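Local coordinates for MHC class I-like protein MILL2 (PDB 6A97) that binds heparan sulfate proteoglycans on the surface of fibroblasts as a GPI-anchored, MHC class I-like membrane glycoprotein, at residues Y27-H32 with L42-Y47; L110-A115 with G134-N139; T147-V152 with F163-A168. All coordinates share one frame; numbering follows the deposited sequence.

Contact 1: Y27-H32 with L42-Y47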
loop_
_atom_site.group_PDB
_atom_site.type_symbol
_atom_site.label_atom_id
_atom_site.label_comp_id
_atom_site.label_asym_id
_atom_site.label_seq_id
_atom_site.Cartn_x
_atom_site.Cartn_y
_atom_site.Cartn_z
ATOM N N TYR A 27 18.270 -19.538 -1.025
ATOM C CA TYR A 27 19.507 -19.578 -1.790
ATOM C C TYR A 27 19.182 -19.302 -3.243
ATOM O O TYR A 27 18.420 -20.054 -3.851
ATOM C CB TYR A 27 20.191 -20.944 -1.683
ATOM C CG TYR A 27 20.537 -21.404 -0.286
ATOM C CD1 TYR A 27 19.571 -21.974 0.539
ATOM C CD2 TYR A 27 21.843 -21.313 0.193
ATOM C CE1 TYR A 27 19.886 -22.420 1.810
ATOM C CE2 TYR A 27 22.172 -21.756 1.465
ATOM C CZ TYR A 27 21.190 -22.307 2.268
ATOM O OH TYR A 27 21.504 -22.750 3.534
ATOM N N ASN A 28 19.730 -18.226 -3.797
ATOM C CA ASN A 28 19.630 -17.982 -5.228
ATOM C C ASN A 28 20.948 -18.357 -5.895
ATOM O O ASN A 28 21.973 -17.706 -5.678
ATOM C CB ASN A 28 19.264 -16.526 -5.514
ATOM C CG ASN A 28 17.767 -16.280 -5.428
ATOM O OD1 ASN A 28 17.012 -17.154 -5.014
ATOM N ND2 ASN A 28 17.333 -15.092 -5.821
ATOM N N VAL A 29 20.916 -19.423 -6.688
ATOM C CA VAL A 29 22.124 -19.974 -7.290
ATOM C C VAL A 29 22.096 -19.793 -8.797
ATOM O O VAL A 29 21.061 -19.996 -9.439
ATOM C CB VAL A 29 22.283 -21.480 -6.964
ATOM C CG1 VAL A 29 23.566 -22.033 -7.557
ATOM C CG2 VAL A 29 22.244 -21.716 -5.462
ATOM N N ARG A 30 23.230 -19.415 -9.371
ATOM C CA ARG A 30 23.324 -19.317 -10.821
ATOM C C ARG A 30 24.700 -19.741 -11.322
ATOM O O ARG A 30 25.715 -19.346 -10.755
ATOM C CB ARG A 30 23.015 -17.893 -11.276
ATOM C CG ARG A 30 23.328 -17.640 -12.733
ATOM C CD ARG A 30 22.716 -16.341 -13.205
ATOM N NE ARG A 30 23.222 -15.199 -12.452
ATOM C CZ ARG A 30 24.233 -14.432 -12.849
ATOM N NH1 ARG A 30 24.847 -14.684 -14.000
ATOM N NH2 ARG A 30 24.622 -13.405 -12.101
ATOM N N ALA A 31 24.729 -20.544 -12.382
ATOM C CA ALA A 31 25.982 -20.891 -13.050
ATOM C C ALA A 31 26.397 -19.787 -14.010
ATOM O O ALA A 31 25.581 -19.293 -14.794
ATOM C CB ALA A 31 25.846 -22.210 -13.793
ATOM N N HIS A 32 27.671 -19.407 -13.958
ATOM C CA HIS A 32 28.179 -18.343 -14.814
ATOM C C HIS A 32 28.253 -18.795 -16.265
ATOM O O HIS A 32 27.813 -18.085 -17.170
ATOM C CB HIS A 32 29.552 -17.875 -14.336
ATOM C CG HIS A 32 29.502 -17.040 -13.097
ATOM N ND1 HIS A 32 28.940 -15.781 -13.071
ATOM C CD2 HIS A 32 29.943 -17.282 -11.840
ATOM C CE1 HIS A 32 29.039 -15.285 -11.851
ATOM N NE2 HIS A 32 29.644 -16.174 -11.085
ATOM N N LEU A 42 29.944 -20.950 -9.833
ATOM C CA LEU A 42 28.615 -20.626 -9.336
ATOM C C LEU A 42 28.590 -19.307 -8.584
ATOM O O LEU A 42 29.539 -18.971 -7.875
ATOM C CB LEU A 42 28.108 -21.737 -8.409
ATOM C CG LEU A 42 27.940 -23.149 -8.975
ATOM C CD1 LEU A 42 27.547 -24.110 -7.859
ATOM C CD2 LEU A 42 26.896 -23.169 -10.100
ATOM N N LEU A 43 27.494 -18.567 -8.734
ATOM C CA LEU A 43 27.210 -17.435 -7.862
ATOM C C LEU A 43 26.125 -17.849 -6.883
ATOM O O LEU A 43 25.038 -18.261 -7.287
ATOM C CB LEU A 43 26.771 -16.198 -8.653
ATOM C CG LEU A 43 26.264 -15.018 -7.809
ATOM C CD1 LEU A 43 27.354 -14.465 -6.863
ATOM C CD2 LEU A 43 25.724 -13.908 -8.699
ATOM N N VAL A 44 26.428 -17.766 -5.594
ATOM C CA VAL A 44 25.457 -18.130 -4.577
ATOM C C VAL A 44 25.139 -16.914 -3.726
ATOM O O VAL A 44 26.037 -16.297 -3.149
ATOM C CB VAL A 44 25.961 -19.278 -3.666
ATOM C CG1 VAL A 44 24.860 -19.706 -2.705
ATOM C CG2 VAL A 44 26.445 -20.469 -4.499
ATOM N N LEU A 45 23.859 -16.572 -3.668
ATOM C CA LEU A 45 23.383 -15.459 -2.862
ATOM C C LEU A 45 22.390 -15.982 -1.843
ATOM O O LEU A 45 21.449 -16.704 -2.191
ATOM C CB LEU A 45 22.731 -14.386 -3.737
ATOM C CG LEU A 45 23.616 -13.748 -4.807
ATOM C CD1 LEU A 45 22.802 -12.822 -5.698
ATOM C CD2 LEU A 45 24.760 -12.990 -4.156
ATOM N N ILE A 46 22.598 -15.620 -0.584
ATOM C CA ILE A 46 21.756 -16.116 0.493
ATOM C C ILE A 46 20.929 -14.994 1.107
ATOM O O ILE A 46 21.473 -13.974 1.544
ATOM C CB ILE A 46 22.598 -16.784 1.589
ATOM C CG1 ILE A 46 23.267 -18.048 1.047
ATOM C CG2 ILE A 46 21.741 -17.124 2.787
ATOM C CD1 ILE A 46 23.973 -18.849 2.111
ATOM N N TYR A 47 19.613 -15.190 1.128
ATOM C CA TYR A 47 18.680 -14.205 1.665
ATOM C C TYR A 47 17.990 -14.704 2.928
ATOM O O TYR A 47 17.442 -15.805 2.952
ATOM C CB TYR A 47 17.617 -13.845 0.621
ATOM C CG TYR A 47 18.179 -13.203 -0.622
ATOM C CD1 TYR A 47 18.152 -11.823 -0.780
ATOM C CD2 TYR A 47 18.753 -13.973 -1.629
ATOM C CE1 TYR A 47 18.666 -11.226 -1.908
ATOM C CE2 TYR A 47 19.278 -13.386 -2.763
ATOM C CZ TYR A 47 19.231 -12.010 -2.892
ATOM O OH TYR A 47 19.745 -11.413 -4.012
HETATM O O HOH W 1 22.911 -16.318 -7.766
#
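Tyr27 and Ile46 lie side by side and point the same way, off the sheet face they share with Val29, Ala31, Leu42 and Val44. The isoleucine runs beside the CD2-CE2 side of the phenol, with Ile46 CD1 3.5 Å from Tyr27 CE2 and Ile46 CG1 nearer Tyr27 CD2. With CG anti to the carbonyl carbon (chi1 -58°), the Tyr27 ring leaves beside its own backbone N, and Val44 CG1 reaches the ring edge near its plane. Farther along, Leu42 CD2 swings back toward the partner strand to 4.0 Å from Ala31 CB. This apolar face lies under the helices of the platform: Val29 packs on Leu93 and Ile46 on Leu86 of helix 75-96, and Tyr27 touches His185 of helix 171-193.

The other face is more polar. Asn28 crosses Tyr47 at about a right angle, its ND2 4.0 Å from Tyr47 CE2 and its OD1 hydrogen-bonded to Thr116 OG1. Arg30 NH2 lies 3.6 Å from Leu43 CD2 and also makes a weak hydrogen bond to the backbone of another protein's chain. The imidazole of His32 lies obliquely against Leu43, NE2 nearest its CB, and that nitrogen is hydrogen-bonded to Asn57 OD1.

Between the faces the antiparallel hairpin of strands 23-31 and 42-48 is closed by two hydrogen-bonded pairs, Asn28 with Leu45 and Arg30 with Leu43. The Leu43 N to Arg30 O bond is nearly straight, at 2.8 Å. A water donates to both Asn28 O and Leu43 O, giving each carbonyl a second donor. The chemistry is thus two-sided: hydrocarbon packing faces the helices, whereas Asn28, Arg30 and Tyr47 meet the other protein, a polar side chain of which hydrogen-bonds to Tyr47 OH.

Contact 2: L110-A115 with G134-N139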
loop_
_atom_site.group_PDB
_atom_site.type_symbol
_atom_site.label_atom_id
_atom_site.label_comp_id
_atom_site.label_asym_id
_atom_site.label_seq_id
_atom_site.Cartn_x
_atom_site.Cartn_y
_atom_site.Cartn_z
ATOM N N LEU A 110 25.107 -20.371 -25.681
ATOM C CA LEU A 110 25.125 -19.799 -24.338
ATOM C C LEU A 110 23.764 -19.950 -23.664
ATOM O O LEU A 110 22.752 -19.480 -24.182
ATOM C CB LEU A 110 25.530 -18.323 -24.401
ATOM C CG LEU A 110 26.169 -17.670 -23.170
ATOM C CD1 LEU A 110 26.888 -16.394 -23.579
ATOM C CD2 LEU A 110 25.141 -17.373 -22.082
ATOM N N HIS A 111 23.745 -20.603 -22.507
ATOM C CA HIS A 111 22.501 -20.822 -21.777
ATOM C C HIS A 111 22.649 -20.490 -20.298
ATOM O O HIS A 111 23.763 -20.397 -19.783
ATOM C CB HIS A 111 22.032 -22.263 -21.949
ATOM C CG HIS A 111 21.821 -22.653 -23.377
ATOM N ND1 HIS A 111 20.619 -22.471 -24.026
ATOM C CD2 HIS A 111 22.660 -23.204 -24.285
ATOM C CE1 HIS A 111 20.726 -22.899 -25.272
ATOM N NE2 HIS A 111 21.954 -23.349 -25.454
ATOM N N THR A 112 21.516 -20.315 -19.622
ATOM C CA THR A 112 21.506 -19.873 -18.231
ATOM C C THR A 112 20.811 -20.867 -17.307
ATOM O O THR A 112 19.611 -21.110 -17.437
ATOM C CB THR A 112 20.801 -18.506 -18.086
ATOM O OG1 THR A 112 21.292 -17.600 -19.083
ATOM C CG2 THR A 112 21.036 -17.921 -16.697
ATOM N N LEU A 113 21.561 -21.427 -16.363
ATOM C CA LEU A 113 20.989 -22.322 -15.359
ATOM C C LEU A 113 20.891 -21.629 -14.008
ATOM O O LEU A 113 21.885 -21.113 -13.492
ATOM C CB LEU A 113 21.823 -23.598 -15.227
ATOM C CG LEU A 113 21.297 -24.630 -14.230
ATOM C CD1 LEU A 113 19.951 -25.214 -14.699
ATOM C CD2 LEU A 113 22.323 -25.729 -14.008
ATOM N N GLN A 114 19.684 -21.623 -13.441
ATOM C CA GLN A 114 19.432 -20.982 -12.153
ATOM C C GLN A 114 18.740 -21.936 -11.201
ATOM O O GLN A 114 18.047 -22.861 -11.624
ATOM C CB GLN A 114 18.564 -19.730 -12.320
ATOM C CG GLN A 114 19.186 -18.623 -13.162
ATOM C CD GLN A 114 18.156 -17.589 -13.599
ATOM O OE1 GLN A 114 17.626 -17.660 -14.706
ATOM N NE2 GLN A 114 17.858 -16.631 -12.722
ATOM N N ALA A 115 18.907 -21.692 -9.910
ATOM C CA ALA A 115 18.176 -22.443 -8.909
ATOM C C ALA A 115 17.755 -21.516 -7.786
ATOM O O ALA A 115 18.499 -20.619 -7.405
ATOM C CB ALA A 115 19.021 -23.594 -8.364
ATOM N N GLY A 134 15.659 -23.194 -12.951
ATOM C CA GLY A 134 15.250 -22.400 -14.092
ATOM C C GLY A 134 16.282 -22.526 -15.189
ATOM O O GLY A 134 17.485 -22.577 -14.922
ATOM N N TYR A 135 15.813 -22.581 -16.429
ATOM C CA TYR A 135 16.705 -22.719 -17.571
ATOM C C TYR A 135 16.323 -21.701 -18.631
ATOM O O TYR A 135 15.165 -21.641 -19.048
ATOM C CB TYR A 135 16.650 -24.140 -18.145
ATOM C CG TYR A 135 17.715 -24.411 -19.181
ATOM C CD1 TYR A 135 19.061 -24.432 -18.829
ATOM C CD2 TYR A 135 17.382 -24.643 -20.510
ATOM C CE1 TYR A 135 20.042 -24.679 -19.770
ATOM C CE2 TYR A 135 18.358 -24.892 -21.457
ATOM C CZ TYR A 135 19.685 -24.908 -21.083
ATOM O OH TYR A 135 20.657 -25.157 -22.024
ATOM N N ASP A 136 17.299 -20.895 -19.041
ATOM C CA ASP A 136 17.084 -19.810 -19.994
ATOM C C ASP A 136 15.902 -18.925 -19.601
ATOM O O ASP A 136 15.105 -18.523 -20.449
ATOM C CB ASP A 136 16.892 -20.372 -21.406
ATOM C CG ASP A 136 18.199 -20.830 -22.026
ATOM O OD1 ASP A 136 19.266 -20.337 -21.592
ATOM O OD2 ASP A 136 18.165 -21.678 -22.943
ATOM N N GLY A 137 15.798 -18.631 -18.310
ATOM C CA GLY A 137 14.810 -17.689 -17.814
ATOM C C GLY A 137 13.396 -18.229 -17.690
ATOM O O GLY A 137 12.460 -17.472 -17.425
ATOM N N GLN A 138 13.233 -19.536 -17.874
ATOM C CA GLN A 138 11.916 -20.164 -17.749
ATOM C C GLN A 138 11.934 -21.244 -16.671
ATOM O O GLN A 138 12.978 -21.839 -16.410
ATOM C CB GLN A 138 11.477 -20.769 -19.084
ATOM C CG GLN A 138 11.400 -19.770 -20.228
ATOM C CD GLN A 138 10.363 -18.683 -19.989
ATOM O OE1 GLN A 138 9.286 -18.937 -19.444
ATOM N NE2 GLN A 138 10.688 -17.461 -20.395
ATOM N N ASN A 139 10.785 -21.482 -16.040
ATOM C CA ASN A 139 10.618 -22.631 -15.153
ATOM C C ASN A 139 11.134 -23.895 -15.822
ATOM O O ASN A 139 10.938 -24.093 -17.020
ATOM C CB ASN A 139 9.149 -22.820 -14.757
ATOM C CG ASN A 139 8.623 -21.683 -13.915
ATOM O OD1 ASN A 139 9.391 -20.897 -13.364
ATOM N ND2 ASN A 139 7.305 -21.593 -13.798
HETATM O O HOH W 2 17.441 -19.637 -16.243
HETATM O O HOH W 3 19.861 -17.766 -21.467
#
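His111 turns its CG anti to the carbonyl carbon (chi1 -58°), and Asp136 does likewise (chi1 -76°), which brings imidazole and carboxylate together at the open end of the antiparallel hairpin of strands 113-121 and 127-135 in the MHC class I platform. His111 ND1 donates to the syn lone pair of Asp136 OD2 at 2.8 Å, with the oxygen almost in the ring plane. The second carboxylate oxygen, OD1, takes the backbone N-H of Thr112 nearly along its C-O axis, so each oxygen of Asp136 accepts a bond from segment 110-115. The other imidazole nitrogen, NE2, is hydrogen-bonded to Glu108 O.

Tyr135 sends its hydroxyl over one face of the imidazole, OH lying 3.0 Å above the His111 ring plane and offset toward the rim. The two rings are near parallel, 15° apart, yet slid so far that they barely overlap.

Asp136 and Gly137 form the corner of a type I' turn from Tyr135 to Gln138, which leads into strand 138-144. Between the two neighbouring strands Gln114 and Gly134 form an antiparallel hydrogen-bonded pair. One water donates to Thr112 O and accepts from Gly137 N, 2.8 Å away.

Contact 3: T147-V152 with F163-A168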
loop_
_atom_site.group_PDB
_atom_site.type_symbol
_atom_site.label_atom_id
_atom_site.label_comp_id
_atom_site.label_asym_id
_atom_site.label_seq_id
_atom_site.Cartn_x
_atom_site.Cartn_y
_atom_site.Cartn_z
ATOM N N THR A 147 5.362 -35.430 -2.904
ATOM C CA THR A 147 5.660 -36.610 -3.707
ATOM C C THR A 147 7.111 -37.084 -3.537
ATOM O O THR A 147 7.400 -38.276 -3.664
ATOM C CB THR A 147 5.358 -36.317 -5.201
ATOM O OG1 THR A 147 3.939 -36.261 -5.391
ATOM C CG2 THR A 147 5.917 -37.392 -6.110
ATOM N N LEU A 148 8.003 -36.145 -3.218
ATOM C CA LEU A 148 9.449 -36.391 -3.127
ATOM C C LEU A 148 10.034 -36.782 -4.481
ATOM O O LEU A 148 10.923 -37.627 -4.566
ATOM C CB LEU A 148 9.775 -37.467 -2.085
ATOM C CG LEU A 148 9.351 -37.189 -0.643
ATOM C CD1 LEU A 148 9.888 -38.273 0.279
ATOM C CD2 LEU A 148 9.824 -35.813 -0.195
ATOM N N THR A 149 9.532 -36.152 -5.535
ATOM C CA THR A 149 10.050 -36.366 -6.880
ATOM C C THR A 149 10.090 -35.028 -7.612
ATOM O O THR A 149 9.395 -34.083 -7.236
ATOM C CB THR A 149 9.187 -37.384 -7.673
ATOM O OG1 THR A 149 8.819 -38.475 -6.818
ATOM C CG2 THR A 149 9.941 -37.930 -8.881
ATOM N N TRP A 150 10.904 -34.947 -8.655
ATOM C CA TRP A 150 11.002 -33.734 -9.451
ATOM C C TRP A 150 9.895 -33.616 -10.499
ATOM O O TRP A 150 9.600 -34.560 -11.237
ATOM C CB TRP A 150 12.368 -33.668 -10.126
ATOM C CG TRP A 150 13.470 -33.370 -9.163
ATOM C CD1 TRP A 150 14.266 -34.275 -8.519
ATOM C CD2 TRP A 150 13.895 -32.075 -8.724
ATOM N NE1 TRP A 150 15.167 -33.621 -7.713
ATOM C CE2 TRP A 150 14.960 -32.270 -7.817
ATOM C CE3 TRP A 150 13.483 -30.769 -9.011
ATOM C CZ2 TRP A 150 15.616 -31.208 -7.193
ATOM C CZ3 TRP A 150 14.137 -29.713 -8.393
ATOM C CH2 TRP A 150 15.194 -29.939 -7.496
ATOM N N THR A 151 9.292 -32.437 -10.556
ATOM C CA THR A 151 8.294 -32.131 -11.568
ATOM C C THR A 151 8.922 -31.337 -12.706
ATOM O O THR A 151 9.619 -30.351 -12.466
ATOM C CB THR A 151 7.124 -31.329 -10.970
ATOM O OG1 THR A 151 6.516 -32.084 -9.917
ATOM C CG2 THR A 151 6.079 -31.005 -12.037
ATOM N N VAL A 152 8.690 -31.767 -13.944
ATOM C CA VAL A 152 9.080 -30.957 -15.097
ATOM C C VAL A 152 8.004 -29.897 -15.362
ATOM O O VAL A 152 6.844 -30.228 -15.605
ATOM C CB VAL A 152 9.295 -31.817 -16.345
ATOM C CG1 VAL A 152 9.555 -30.936 -17.554
ATOM C CG2 VAL A 152 10.447 -32.783 -16.121
ATOM N N PHE A 163 13.632 -38.710 -18.158
ATOM C CA PHE A 163 15.038 -38.339 -18.211
ATOM C C PHE A 163 15.437 -37.412 -17.062
ATOM O O PHE A 163 16.417 -37.675 -16.363
ATOM C CB PHE A 163 15.360 -37.673 -19.552
ATOM C CG PHE A 163 16.817 -37.331 -19.734
ATOM C CD1 PHE A 163 17.327 -36.117 -19.291
ATOM C CD2 PHE A 163 17.676 -38.221 -20.361
ATOM C CE1 PHE A 163 18.665 -35.802 -19.461
ATOM C CE2 PHE A 163 19.015 -37.913 -20.534
ATOM C CZ PHE A 163 19.510 -36.704 -20.086
ATOM N N TRP A 164 14.683 -36.332 -16.871
ATOM C CA TRP A 164 15.034 -35.340 -15.857
ATOM C C TRP A 164 14.668 -35.811 -14.454
ATOM O O TRP A 164 15.285 -35.394 -13.478
ATOM C CB TRP A 164 14.368 -33.984 -16.154
ATOM C CG TRP A 164 14.950 -33.307 -17.360
ATOM C CD1 TRP A 164 14.306 -33.019 -18.526
ATOM C CD2 TRP A 164 16.305 -32.865 -17.530
ATOM N NE1 TRP A 164 15.170 -32.418 -19.410
ATOM C CE2 TRP A 164 16.404 -32.317 -18.825
ATOM C CE3 TRP A 164 17.441 -32.879 -16.714
ATOM C CZ2 TRP A 164 17.590 -31.779 -19.320
ATOM C CZ3 TRP A 164 18.619 -32.351 -17.208
ATOM C CH2 TRP A 164 18.684 -31.804 -18.498
ATOM N N LYS A 165 13.669 -36.681 -14.348
ATOM C CA LYS A 165 13.308 -37.238 -13.048
ATOM C C LYS A 165 14.443 -38.088 -12.465
ATOM O O LYS A 165 14.522 -38.278 -11.252
ATOM C CB LYS A 165 12.028 -38.075 -13.147
ATOM C CG LYS A 165 10.739 -37.263 -13.144
ATOM C CD LYS A 165 9.523 -38.179 -13.165
ATOM C CE LYS A 165 8.219 -37.399 -13.298
ATOM N NZ LYS A 165 7.852 -36.641 -12.066
ATOM N N THR A 166 15.323 -38.591 -13.329
ATOM C CA THR A 166 16.417 -39.453 -12.882
ATOM C C THR A 166 17.757 -38.724 -12.770
ATOM O O THR A 166 18.644 -39.165 -12.041
ATOM C CB THR A 166 16.610 -40.664 -13.822
ATOM O OG1 THR A 166 17.211 -40.237 -15.051
ATOM C CG2 THR A 166 15.281 -41.347 -14.107
ATOM N N HIS A 167 17.908 -37.616 -13.491
ATOM C CA HIS A 167 19.178 -36.889 -13.495
ATOM C C HIS A 167 19.153 -35.663 -12.587
ATOM O O HIS A 167 20.182 -35.024 -12.371
ATOM C CB HIS A 167 19.552 -36.472 -14.919
ATOM C CG HIS A 167 19.925 -37.622 -15.802
ATOM N ND1 HIS A 167 18.998 -38.329 -16.534
ATOM C CD2 HIS A 167 21.127 -38.187 -16.067
ATOM C CE1 HIS A 167 19.611 -39.281 -17.214
ATOM N NE2 HIS A 167 20.903 -39.217 -16.949
ATOM N N ALA A 168 17.977 -35.340 -12.063
ATOM C CA ALA A 168 17.836 -34.242 -11.115
ATOM C C ALA A 168 18.371 -34.683 -9.748
ATOM O O ALA A 168 18.473 -35.882 -9.495
ATOM C CB ALA A 168 16.375 -33.807 -11.027
#
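Trp150 offers one face of its indole to Ala168, whose CB sits 3.3 Å above the plane, offset toward the rim. The methyl stands over the five-membered ring in a CH-pi contact, 3.4 Å from the centroid and 14° off the normal, with CD1 its closest ring atom. The indole is also engaged edge-to-face with Trp131 and Phe143, and its NE1 is hydrogen-bonded to Pro169 O, just beyond Ala168, so the residues leaving the helix hold the ring by both methyl and carbonyl. On the helix, Trp164 carries Phe163 CD1 over the centre of one ring face and meets Phe140 of strand 138-144 edge-to-face. His167 ND1 lies over the centre of one face of the Phe163 ring, and it and Thr166 OG1 donate to Phe163 O from opposite faces of the carbonyl plane.

Here the last strand of the eight-stranded sheet of the MHC class I platform, 149-152, meets the end of helix 158-167, with the segment axes 7.9 Å apart at an angle of 143°. Two residues on from Trp150, Val152 CG2 touches Trp164 CB at 4.1 Å, the two side chains crossing at about a right angle. Leu141 of the adjoining strand packs against Trp150, Val152, Trp164 and Ala168 alike.

Lys165, itself exposed, reaches across to the strand. Its aliphatic part follows the carbonyl of Trp150, CG lying 3.5 Å from Trp150 O, and Thr149 CG2 approaches the ammonium group. The chain runs extended through CE and then bends (chi4 -71°), which places NZ for a 2.8 Å hydrogen bond to Trp150 O, tilted from the carbonyl plane.

In the fold
All three contacts belong to the alpha-1/alpha-2 platform and follow one another along the chain. Contacts 1 and 2 meet at the seam between strands 23-31 and 113-121, where the alpha-1 and alpha-2 halves of the sheet join. Their centres are 12 Å apart, and two probable hydrogen bonds link them, Val29 O to Ala115 N at 2.8 Å and Ala31 N to Leu113 O at 3.1 Å. Contact 3 lies farther out, at the edge strand, its centre about 17 Å from that of contact 2 and about 21 Å from that of contact 1, touching neither. Strand 138-144 bridges contacts 2 and 3. Another protein chain reaches contacts 1 and 2 but not contact 3.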